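Local coordinates for protein putative serine phosphatase (PDB 6K4E) that probably removes phosphate from phosphothreonine or phosphoserine as the magnesium-dependent PP2C-type phosphatase domain of SiaA, in a pathway controlling biofilm formation, at residues M123-A134 with E149-L158; L167-L175 with K206-D214. One frame throughout, in Å; residues are numbered along the deposited sequence.

How the contacts relate
Contact 1 joins helices 117-138 and 143-157, which follow each other in the chain and pack over the sheet containing strand 171-179; contact 2 pins the loop 206-214 to the start of that strand. Their centres lie 13 Å apart, and they touch where the Met123 CE methyl comes 3.3 Å from Thr169 O and where Asp151 OD1 lies 3.3 Å from Gly213 N. Met154 of contact 1 also packs on Met171 of contact 2. The magnesium sites, which share Asp112 as a ligand, lie nearer contact 2: the side chain of Asp172 is about 4 Å from a bound magnesium ion, that of Met123 about 8 Å. Both contacts also touch the second subunit.

Contact 1: M123-A134 with E149-L158; sequences MTMLARAAIDHA and ETDQAMRSML
Residues 123-134 and 149-158 form a buried, largely apolar helix-helix contact between helices 117-138 and 143-157, the helical layer that lies against one beta sheet of the PP2C-type fold. The axes approach to 8.2 Å at 128° between their N-to-C directions, and the side chains mesh as knobs into holes. Ala130 is one knob, set among Thr150, Ala153, Met154 and Met157; its CB meets Ala153 CB at 3.7 Å, and these small side chains let the backbones come close. Met154 is the reciprocal knob, among Met123, Leu126, Ala127 and Ala130. Bends at its second and third torsions (-60° and -58°) fold the chain so that SD lies 3.7 Å from Ala127 N, while its CE methyl meets Met123 CE. Leu158 completes this end, with CD1 against the Met123 sulfur and CD2 at 3.8 Å from Leu126 CD1. Met157 runs past Leu126 in the opposite direction, bringing its CE to 3.6 Å from Leu126 O. On the sheet side, Ala127 and Ile131 also pack on strands 95-101 and 105-113, whereas Leu126 and Ala129 meet Met125 and Ala129 of the second subunit, respectively. Toward the other end the contact becomes more polar. Glu149 OE1 stands near the ring plane of His133, at its NE2 edge. Thr150 hydrogen-bonds through OG1 to Ile146 O in its own helix, one turn back, and the same oxygen rests 3.4 Å from the CB methyl of Ala134.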
# COMPACT_ATOMS: atom_id res chain seq x y z
N MET B 123 -2.90 -4.03 2.49
CA MET B 123 -3.33 -4.76 1.30
C MET B 123 -4.09 -3.84 0.34
O MET B 123 -3.90 -3.92 -0.86
CB MET B 123 -4.20 -5.96 1.72
CG MET B 123 -3.41 -7.12 2.35
SD MET B 123 -2.12 -7.83 1.28
CE MET B 123 -3.09 -8.59 0.09
N THR B 124 -4.93 -2.97 0.89
CA THR B 124 -5.79 -1.99 0.25
C THR B 124 -4.92 -0.98 -0.57
O THR B 124 -5.31 -0.60 -1.68
CB THR B 124 -6.68 -1.42 1.38
OG1 THR B 124 -8.05 -1.62 1.13
CG2 THR B 124 -6.42 -0.03 1.72
N MET B 125 -3.74 -0.60 -0.06
CA MET B 125 -2.82 0.33 -0.75
C MET B 125 -2.22 -0.38 -1.96
O MET B 125 -2.26 0.15 -3.07
CB MET B 125 -1.69 0.85 0.18
CG MET B 125 -2.15 1.52 1.45
SD MET B 125 -2.99 3.10 1.12
CE MET B 125 -4.52 2.79 1.87
N LEU B 126 -1.73 -1.60 -1.76
CA LEU B 126 -1.16 -2.43 -2.82
C LEU B 126 -2.19 -2.71 -3.91
O LEU B 126 -1.89 -2.49 -5.08
CB LEU B 126 -0.60 -3.73 -2.24
CG LEU B 126 0.63 -3.60 -1.34
CD1 LEU B 126 0.95 -4.94 -0.67
CD2 LEU B 126 1.85 -3.13 -2.14
N ALA B 127 -3.42 -3.13 -3.51
CA ALA B 127 -4.50 -3.44 -4.44
C ALA B 127 -4.98 -2.21 -5.23
O ALA B 127 -5.27 -2.34 -6.41
CB ALA B 127 -5.65 -4.09 -3.72
N ARG B 128 -5.02 -1.03 -4.59
CA ARG B 128 -5.42 0.20 -5.27
C ARG B 128 -4.44 0.51 -6.42
O ARG B 128 -4.88 0.78 -7.54
CB ARG B 128 -5.54 1.39 -4.29
CG ARG B 128 -5.44 2.79 -4.92
CD ARG B 128 -6.65 3.20 -5.75
NE ARG B 128 -6.29 4.22 -6.74
CZ ARG B 128 -6.42 5.53 -6.58
NH1 ARG B 128 -6.94 6.02 -5.46
NH2 ARG B 128 -6.05 6.37 -7.54
N ALA B 129 -3.14 0.42 -6.15
CA ALA B 129 -2.08 0.62 -7.14
C ALA B 129 -2.09 -0.48 -8.20
O ALA B 129 -1.98 -0.16 -9.39
CB ALA B 129 -0.72 0.67 -6.46
N ALA B 130 -2.25 -1.75 -7.80
CA ALA B 130 -2.40 -2.90 -8.71
C ALA B 130 -3.64 -2.71 -9.65
O ALA B 130 -3.57 -3.09 -10.81
CB ALA B 130 -2.57 -4.19 -7.92
N ILE B 131 -4.72 -2.10 -9.16
CA ILE B 131 -5.92 -1.88 -9.98
C ILE B 131 -5.65 -0.77 -11.02
O ILE B 131 -6.03 -0.94 -12.19
CB ILE B 131 -7.22 -1.68 -9.13
CG1 ILE B 131 -7.74 -3.06 -8.69
CG2 ILE B 131 -8.34 -0.91 -9.90
CD1 ILE B 131 -8.80 -3.08 -7.64
N ASP B 132 -4.93 0.30 -10.62
CA ASP B 132 -4.54 1.41 -11.50
C ASP B 132 -3.66 0.90 -12.63
O ASP B 132 -3.88 1.26 -13.79
CB ASP B 132 -3.79 2.50 -10.70
CG ASP B 132 -4.71 3.34 -9.83
OD1 ASP B 132 -5.81 2.85 -9.48
OD2 ASP B 132 -4.32 4.45 -9.48
N HIS B 133 -2.67 0.05 -12.30
CA HIS B 133 -1.78 -0.58 -13.30
C HIS B 133 -2.63 -1.37 -14.30
O HIS B 133 -2.48 -1.17 -15.50
CB HIS B 133 -0.75 -1.51 -12.63
CG HIS B 133 -0.09 -2.45 -13.58
ND1 HIS B 133 1.07 -2.09 -14.27
CD2 HIS B 133 -0.46 -3.69 -13.97
CE1 HIS B 133 1.36 -3.13 -15.04
NE2 HIS B 133 0.47 -4.11 -14.91
N ALA B 134 -3.51 -2.25 -13.81
CA ALA B 134 -4.38 -3.10 -14.62
C ALA B 134 -5.27 -2.28 -15.57
O ALA B 134 -5.31 -2.61 -16.75
CB ALA B 134 -5.21 -4.01 -13.73
N GLU B 149 -5.05 -9.08 -14.51
CA GLU B 149 -3.91 -8.17 -14.44
C GLU B 149 -3.66 -7.70 -13.00
O GLU B 149 -2.49 -7.53 -12.64
CB GLU B 149 -4.11 -6.98 -15.39
CG GLU B 149 -3.64 -7.24 -16.82
CD GLU B 149 -2.16 -7.53 -17.00
OE1 GLU B 149 -1.33 -6.85 -16.36
OE2 GLU B 149 -1.84 -8.45 -17.79
N THR B 150 -4.75 -7.48 -12.18
CA THR B 150 -4.63 -7.07 -10.77
C THR B 150 -3.95 -8.19 -9.98
O THR B 150 -3.02 -7.93 -9.21
CB THR B 150 -5.99 -6.65 -10.19
OG1 THR B 150 -6.48 -5.53 -10.92
CG2 THR B 150 -5.92 -6.31 -8.72
N ASP B 151 -4.39 -9.43 -10.21
CA ASP B 151 -3.83 -10.65 -9.62
C ASP B 151 -2.31 -10.70 -9.89
O ASP B 151 -1.55 -10.83 -8.95
CB ASP B 151 -4.56 -11.89 -10.20
CG ASP B 151 -4.27 -13.24 -9.55
OD1 ASP B 151 -3.47 -13.29 -8.61
OD2 ASP B 151 -4.88 -14.25 -9.98
N GLN B 152 -1.89 -10.53 -11.16
CA GLN B 152 -0.48 -10.55 -11.57
C GLN B 152 0.37 -9.46 -10.90
O GLN B 152 1.43 -9.76 -10.35
CB GLN B 152 -0.33 -10.52 -13.11
CG GLN B 152 -0.80 -11.81 -13.81
CD GLN B 152 -0.19 -13.10 -13.25
OE1 GLN B 152 1.03 -13.25 -13.11
NE2 GLN B 152 -1.05 -14.06 -12.91
N ALA B 153 -0.16 -8.21 -10.89
CA ALA B 153 0.45 -7.04 -10.26
C ALA B 153 0.62 -7.31 -8.77
O ALA B 153 1.68 -7.00 -8.23
CB ALA B 153 -0.41 -5.80 -10.50
N MET B 154 -0.40 -7.94 -8.12
CA MET B 154 -0.31 -8.29 -6.69
C MET B 154 0.78 -9.33 -6.43
O MET B 154 1.59 -9.13 -5.53
CB MET B 154 -1.65 -8.76 -6.15
CG MET B 154 -2.66 -7.63 -5.90
SD MET B 154 -2.11 -6.39 -4.71
CE MET B 154 -1.83 -7.39 -3.27
N ARG B 155 0.85 -10.40 -7.26
CA ARG B 155 1.86 -11.47 -7.16
C ARG B 155 3.28 -10.94 -7.36
O ARG B 155 4.25 -11.49 -6.82
CB ARG B 155 1.61 -12.57 -8.19
CG ARG B 155 0.32 -13.31 -7.99
CD ARG B 155 0.15 -14.41 -9.00
NE ARG B 155 -1.22 -14.94 -8.99
CZ ARG B 155 -1.65 -15.90 -8.18
NH1 ARG B 155 -0.82 -16.44 -7.28
NH2 ARG B 155 -2.90 -16.32 -8.25
N SER B 156 3.37 -9.87 -8.18
CA SER B 156 4.61 -9.18 -8.52
C SER B 156 5.19 -8.38 -7.34
O SER B 156 6.39 -8.22 -7.27
CB SER B 156 4.38 -8.26 -9.72
OG SER B 156 5.12 -7.05 -9.61
N MET B 157 4.34 -7.85 -6.45
CA MET B 157 4.74 -7.02 -5.31
C MET B 157 4.88 -7.79 -4.01
O MET B 157 5.69 -7.40 -3.18
CB MET B 157 3.78 -5.83 -5.14
CG MET B 157 3.78 -4.92 -6.34
SD MET B 157 2.73 -3.47 -6.17
CE MET B 157 1.09 -4.18 -6.33
N LEU B 158 4.06 -8.85 -3.81
CA LEU B 158 4.13 -9.65 -2.59
C LEU B 158 4.87 -10.96 -2.81
O LEU B 158 4.32 -11.89 -3.41
CB LEU B 158 2.75 -9.87 -1.97
CG LEU B 158 2.09 -8.63 -1.34
CD1 LEU B 158 0.66 -8.89 -1.08
CD2 LEU B 158 2.76 -8.21 -0.02

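Contact 2: L167-L175 with K206-D214; sequences LATNMDAGL and KGARRAIGD
The backbones of Met171 and Ile212 pair antiparallel through a single hydrogen-bonded bridge, joining the start of strand 171-179 to an irregular loop. Met171 N donates to Ile212 O at 3.0 Å, and Ile212 N returns a shorter bond to Met171 O at 2.7 Å. Ile212 O also receives a CA-H contact from Asn170, whose CA is 3.1 Å away. Next along the loop, Gly213 turns the chain with a positive phi of 85°, a conformation in which a CB would run into the preceding carbonyl oxygen. The bridge thus adds a piece of loop to strand 171-179 at its beginning; this strand is the middle one of an antiparallel five-strand sheet, one of the two sheets of the PP2C-type fold. Ile212 supplies most of the apolar contact. Its CB lies 3.7 Å from Met171 CG, and its CD1 reaches along the strand to Ala173 CB, also at 3.7 Å. Met171 CG, which makes the first of these contacts, stands between its own N and carbonyl carbon (chi1 66°); the side chain also packs on Val111, Cys113 and Ala127, within the core between sheet and helices. Ala211 points its methyl toward 167-175, where Asn170 ND2, just ahead of the strand, meets it at 3.6 Å. Asp172 OD1 comes within 3.8 Å of the same Ala211 CB, and the Asp172 side chain, which is not among the ligands of the magnesium sites, has Lys191 as a long, weak ion-pair partner.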
# COMPACT_ATOMS: atom_id res chain seq x y z
N LEU B 167 1.41 -16.21 4.69
CA LEU B 167 0.73 -14.91 4.51
C LEU B 167 -0.57 -14.99 3.69
O LEU B 167 -0.54 -15.38 2.51
CB LEU B 167 1.71 -13.94 3.81
CG LEU B 167 2.10 -12.69 4.57
CD1 LEU B 167 3.31 -12.07 3.95
CD2 LEU B 167 0.97 -11.69 4.59
N ALA B 168 -1.70 -14.58 4.30
CA ALA B 168 -3.00 -14.53 3.63
C ALA B 168 -2.99 -13.23 2.82
O ALA B 168 -2.98 -12.13 3.40
CB ALA B 168 -4.13 -14.53 4.66
N THR B 169 -2.88 -13.37 1.48
CA THR B 169 -2.75 -12.27 0.53
C THR B 169 -3.82 -12.25 -0.56
O THR B 169 -3.74 -11.45 -1.50
CB THR B 169 -1.35 -12.28 -0.12
OG1 THR B 169 -1.18 -13.48 -0.88
CG2 THR B 169 -0.22 -12.11 0.89
N ASN B 170 -4.79 -13.16 -0.45
CA ASN B 170 -5.90 -13.26 -1.38
C ASN B 170 -6.93 -12.11 -1.15
O ASN B 170 -6.92 -11.46 -0.10
CB ASN B 170 -6.54 -14.64 -1.33
CG ASN B 170 -7.19 -15.02 -0.02
OD1 ASN B 170 -6.85 -14.52 1.06
ND2 ASN B 170 -8.13 -15.95 -0.08
N MET B 171 -7.73 -11.82 -2.17
CA MET B 171 -8.72 -10.77 -2.11
C MET B 171 -9.93 -11.06 -2.95
O MET B 171 -9.84 -11.72 -3.98
CB MET B 171 -8.13 -9.39 -2.45
CG MET B 171 -7.66 -9.24 -3.89
SD MET B 171 -6.90 -7.65 -4.27
CE MET B 171 -5.57 -7.69 -3.14
N ASP B 172 -11.08 -10.58 -2.47
CA ASP B 172 -12.34 -10.68 -3.17
C ASP B 172 -12.51 -9.36 -3.90
O ASP B 172 -12.03 -8.35 -3.41
CB ASP B 172 -13.49 -10.85 -2.18
CG ASP B 172 -13.37 -12.07 -1.28
OD1 ASP B 172 -12.62 -13.00 -1.65
OD2 ASP B 172 -14.11 -12.12 -0.24
N ALA B 173 -13.14 -9.38 -5.07
CA ALA B 173 -13.44 -8.19 -5.86
C ALA B 173 -14.59 -8.41 -6.81
O ALA B 173 -14.79 -9.51 -7.30
CB ALA B 173 -12.22 -7.69 -6.62
N GLY B 174 -15.38 -7.37 -6.99
CA GLY B 174 -16.50 -7.35 -7.91
C GLY B 174 -16.29 -6.10 -8.73
O GLY B 174 -16.23 -5.01 -8.16
N LEU B 175 -16.08 -6.24 -10.04
CA LEU B 175 -15.83 -5.13 -10.95
C LEU B 175 -16.87 -5.10 -12.03
O LEU B 175 -17.14 -6.12 -12.64
CB LEU B 175 -14.47 -5.29 -11.63
CG LEU B 175 -13.28 -4.67 -10.98
CD1 LEU B 175 -12.09 -4.98 -11.78
CD2 LEU B 175 -13.42 -3.15 -10.90
N LYS B 206 -23.58 -14.02 -9.83
CA LYS B 206 -22.57 -14.60 -8.92
C LYS B 206 -21.16 -14.51 -9.46
O LYS B 206 -20.94 -14.69 -10.66
CB LYS B 206 -22.91 -16.05 -8.54
CG LYS B 206 -24.19 -16.20 -7.73
CD LYS B 206 -24.77 -17.61 -7.86
CE LYS B 206 -26.21 -17.70 -7.39
NZ LYS B 206 -27.16 -17.17 -8.41
N GLY B 207 -20.23 -14.20 -8.57
CA GLY B 207 -18.81 -14.15 -8.88
C GLY B 207 -18.21 -15.54 -8.72
O GLY B 207 -18.88 -16.44 -8.19
N ALA B 208 -16.97 -15.73 -9.19
CA ALA B 208 -16.24 -16.99 -9.10
C ALA B 208 -16.05 -17.38 -7.64
O ALA B 208 -16.01 -16.50 -6.77
CB ALA B 208 -14.88 -16.86 -9.78
N ARG B 209 -15.96 -18.70 -7.37
CA ARG B 209 -15.77 -19.20 -6.00
C ARG B 209 -14.30 -19.10 -5.55
O ARG B 209 -13.98 -19.46 -4.41
CB ARG B 209 -16.36 -20.62 -5.83
CG ARG B 209 -17.89 -20.62 -5.80
CD ARG B 209 -18.51 -21.80 -5.08
NE ARG B 209 -19.36 -21.37 -3.97
CZ ARG B 209 -20.67 -21.18 -4.06
NH1 ARG B 209 -21.31 -21.42 -5.19
NH2 ARG B 209 -21.35 -20.76 -3.00
N ARG B 210 -13.42 -18.55 -6.41
CA ARG B 210 -12.00 -18.39 -6.14
C ARG B 210 -11.66 -16.95 -5.90
O ARG B 210 -12.04 -16.09 -6.68
CB ARG B 210 -11.16 -18.91 -7.33
CG ARG B 210 -11.50 -20.34 -7.77
CD ARG B 210 -10.98 -20.71 -9.16
NE ARG B 210 -11.41 -19.80 -10.24
CZ ARG B 210 -12.59 -19.83 -10.85
NH1 ARG B 210 -13.52 -20.71 -10.48
NH2 ARG B 210 -12.87 -18.97 -11.82
N ALA B 211 -10.91 -16.69 -4.82
CA ALA B 211 -10.42 -15.35 -4.52
C ALA B 211 -9.24 -15.03 -5.42
O ALA B 211 -8.61 -15.95 -5.97
CB ALA B 211 -9.98 -15.27 -3.06
N ILE B 212 -8.94 -13.73 -5.59
CA ILE B 212 -7.80 -13.27 -6.38
C ILE B 212 -6.51 -13.65 -5.61
O ILE B 212 -6.34 -13.26 -4.47
CB ILE B 212 -7.90 -11.75 -6.65
CG1 ILE B 212 -8.97 -11.43 -7.70
CG2 ILE B 212 -6.54 -11.14 -7.04
CD1 ILE B 212 -9.66 -10.21 -7.47
N GLY B 213 -5.60 -14.38 -6.26
CA GLY B 213 -4.32 -14.74 -5.65
C GLY B 213 -4.38 -16.00 -4.81
O GLY B 213 -4.43 -15.92 -3.57
N ASP B 214 -4.36 -17.17 -5.49
CA ASP B 214 -4.43 -18.50 -4.88
C ASP B 214 -3.26 -19.37 -5.32
O ASP B 214 -2.14 -18.89 -5.45
CB ASP B 214 -5.77 -19.18 -5.24
CG ASP B 214 -6.96 -18.80 -4.39
OD1 ASP B 214 -6.95 -17.69 -3.79
OD2 ASP B 214 -7.92 -19.60 -4.32